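Local coordinates for probable thiol peroxidase (Aquifex aeolicus, PDB 2YZH), which probably reduces hydrogen peroxide and organic hydroperoxides with electrons from thioredoxin, as an atypical two-cysteine peroxiredoxin of the Tpx subfamily, at residues V49-V55 against A133-I139. Sequence-based numbering, arbitrary orientation.
Sequences VQVIITV and ARAVFII
Gln50, Ile52 and Thr54 pair with Ile139, Phe137 and Ala135 as antiparallel hydrogen-bonded pairs, the two strand directions lying 167° apart. Each pair exchanges two backbone N-H...O bonds. The shortest runs from Ile139 N to Gln50 O (2.7 Å). The longest, from Ala135 N to Thr54 O, is 3.2 Å.

Thr54 adds a side-chain bond. Its OG1 donates to Ala133 O at 2.8 Å and lies 20° off the plane of that carbonyl. A chi1 of 59° sets OG1 between the backbone N and carbonyl carbon, facing the chain just before strand 135-139. A valine here would probably leave Ala133 O without this donor and the incoming loop less firmly held.

On the same face, Gln50 CB meets Ile139 CB at 3.9 Å, and Gln50 OE1 accepts a hydrogen bond from Gly43 N. Ile52 CD1 touches Ile139 CG1 at 4.3 Å. Phe137 turns its ring edge to Ile52 O and packs edge-to-face with Tyr119.

On the other face the strand residues are aliphatic. Val49 CG1 meets Ile138 CG2 at 3.8 Å. Val51 CG1 meets Val136 CG1, and Ile53 CG2 meets Val136 CG2. Helix 160-170 covers Val51, Val136 and Ile138.

Arg134 NH1 passes Val55 CG1 at 3.9 Å and forms a salt bridge with Glu66, while NH2 donates to Ile154 O. Its side chain also touches Cys63, the predicted peroxidatic cysteine. The pairing thus joins central strands of the thioredoxin fold and places Arg134, fixed by Glu66 and Ile154, beside the probable active site.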
loop_
_atom_site.group_PDB
_atom_site.type_symbol
_atom_site.label_atom_id
_atom_site.label_comp_id
_atom_site.label_asym_id
_atom_site.label_seq_id
_atom_site.Cartn_x
_atom_site.Cartn_y
_atom_site.Cartn_z
ATOM N N VAL D 49 -14.654 -3.647 26.501
ATOM C CA VAL D 49 -13.283 -3.153 26.579
ATOM C C VAL D 49 -12.433 -3.940 25.590
ATOM O O VAL D 49 -12.461 -5.168 25.575
ATOM C CB VAL D 49 -12.699 -3.305 28.005
ATOM C CG1 VAL D 49 -11.205 -3.016 27.993
ATOM C CG2 VAL D 49 -13.394 -2.335 28.951
ATOM N N GLN D 50 -11.678 -3.232 24.760
ATOM C CA GLN D 50 -10.852 -3.891 23.763
ATOM C C GLN D 50 -9.374 -3.837 24.099
ATOM O O GLN D 50 -8.865 -2.814 24.549
ATOM C CB GLN D 50 -11.045 -3.240 22.392
ATOM C CG GLN D 50 -12.468 -3.135 21.912
ATOM C CD GLN D 50 -12.542 -2.462 20.554
ATOM O OE1 GLN D 50 -12.000 -2.972 19.574
ATOM N NE2 GLN D 50 -13.202 -1.311 20.492
ATOM N N VAL D 51 -8.691 -4.950 23.871
ATOM C CA VAL D 51 -7.260 -5.036 24.102
ATOM C C VAL D 51 -6.640 -5.458 22.776
ATOM O O VAL D 51 -6.888 -6.559 22.291
ATOM C CB VAL D 51 -6.909 -6.082 25.181
ATOM C CG1 VAL D 51 -5.392 -6.146 25.374
ATOM C CG2 VAL D 51 -7.596 -5.724 26.491
ATOM N N ILE D 52 -5.853 -4.565 22.189
ATOM C CA ILE D 52 -5.201 -4.825 20.915
ATOM C C ILE D 52 -3.710 -4.976 21.176
ATOM O O ILE D 52 -3.053 -4.048 21.641
ATOM C CB ILE D 52 -5.452 -3.665 19.937
ATOM C CG1 ILE D 52 -6.959 -3.487 19.733
ATOM C CG2 ILE D 52 -4.758 -3.932 18.610
ATOM C CD1 ILE D 52 -7.332 -2.266 18.915
ATOM N N ILE D 53 -3.188 -6.157 20.871
ATOM C CA ILE D 53 -1.788 -6.474 21.093
ATOM C C ILE D 53 -1.090 -6.654 19.752
ATOM O O ILE D 53 -1.434 -7.552 18.989
ATOM C CB ILE D 53 -1.674 -7.786 21.909
ATOM C CG1 ILE D 53 -2.433 -7.625 23.231
ATOM C CG2 ILE D 53 -0.208 -8.151 22.129
ATOM C CD1 ILE D 53 -2.685 -8.923 23.983
ATOM N N THR D 54 -0.117 -5.803 19.450
ATOM C CA THR D 54 0.582 -5.943 18.182
ATOM C C THR D 54 1.922 -6.635 18.368
ATOM O O THR D 54 2.612 -6.426 19.366
ATOM C CB THR D 54 0.801 -4.576 17.492
ATOM O OG1 THR D 54 1.566 -3.714 18.347
ATOM C CG2 THR D 54 -0.551 -3.923 17.177
ATOM N N VAL D 55 2.263 -7.492 17.416
ATOM C CA VAL D 55 3.526 -8.210 17.451
ATOM C C VAL D 55 4.105 -8.317 16.044
ATOM O O VAL D 55 3.381 -8.269 15.047
ATOM C CB VAL D 55 3.373 -9.653 18.038
ATOM C CG1 VAL D 55 2.754 -9.594 19.430
ATOM C CG2 VAL D 55 2.523 -10.523 17.110
ATOM N N ALA D 133 5.447 -3.147 15.344
ATOM C CA ALA D 133 6.257 -3.155 16.561
ATOM C C ALA D 133 5.431 -3.793 17.678
ATOM O O ALA D 133 4.211 -3.956 17.552
ATOM C CB ALA D 133 6.657 -1.736 16.947
ATOM N N ARG D 134 6.094 -4.149 18.775
ATOM C CA ARG D 134 5.423 -4.790 19.898
ATOM C C ARG D 134 4.784 -3.744 20.800
ATOM O O ARG D 134 5.476 -2.951 21.449
ATOM C CB ARG D 134 6.433 -5.634 20.682
ATOM C CG ARG D 134 5.822 -6.664 21.626
ATOM C CD ARG D 134 6.925 -7.445 22.349
ATOM N NE ARG D 134 7.912 -7.997 21.420
ATOM C CZ ARG D 134 7.670 -8.984 20.562
ATOM N NH1 ARG D 134 6.466 -9.542 20.509
ATOM N NH2 ARG D 134 8.626 -9.405 19.746
ATOM N N ALA D 135 3.456 -3.737 20.839
ATOM C CA ALA D 135 2.741 -2.769 21.653
ATOM C C ALA D 135 1.417 -3.318 22.159
ATOM O O ALA D 135 0.951 -4.369 21.709
ATOM C CB ALA D 135 2.490 -1.504 20.848
ATOM N N VAL D 136 0.825 -2.596 23.099
ATOM C CA VAL D 136 -0.458 -2.967 23.670
ATOM C C VAL D 136 -1.314 -1.728 23.824
ATOM O O VAL D 136 -0.850 -0.697 24.304
ATOM C CB VAL D 136 -0.310 -3.624 25.055
ATOM C CG1 VAL D 136 -1.698 -3.961 25.612
ATOM C CG2 VAL D 136 0.526 -4.880 24.944
ATOM N N PHE D 137 -2.568 -1.836 23.399
ATOM C CA PHE D 137 -3.515 -0.740 23.493
ATOM C C PHE D 137 -4.748 -1.273 24.185
ATOM O O PHE D 137 -5.125 -2.420 23.978
ATOM C CB PHE D 137 -3.931 -0.258 22.098
ATOM C CG PHE D 137 -2.799 0.266 21.275
ATOM C CD1 PHE D 137 -2.358 1.572 21.430
ATOM C CD2 PHE D 137 -2.139 -0.568 20.376
ATOM C CE1 PHE D 137 -1.266 2.049 20.703
ATOM C CE2 PHE D 137 -1.050 -0.103 19.649
ATOM C CZ PHE D 137 -0.614 1.209 19.815
ATOM N N ILE D 138 -5.362 -0.448 25.019
ATOM C CA ILE D 138 -6.600 -0.839 25.671
ATOM C C ILE D 138 -7.572 0.271 25.323
ATOM O O ILE D 138 -7.299 1.447 25.568
ATOM C CB ILE D 138 -6.451 -0.962 27.195
ATOM C CG1 ILE D 138 -5.425 -2.046 27.527
ATOM C CG2 ILE D 138 -7.792 -1.341 27.808
ATOM C CD1 ILE D 138 -5.164 -2.205 29.017
ATOM N N ILE D 139 -8.689 -0.109 24.717
ATOM C CA ILE D 139 -9.706 0.842 24.292
ATOM C C ILE D 139 -10.931 0.727 25.190
ATOM O O ILE D 139 -11.412 -0.379 25.440
ATOM C CB ILE D 139 -10.132 0.554 22.831
ATOM C CG1 ILE D 139 -8.886 0.360 21.952
ATOM C CG2 ILE D 139 -11.016 1.671 22.309
ATOM C CD1 ILE D 139 -7.859 1.479 22.041
#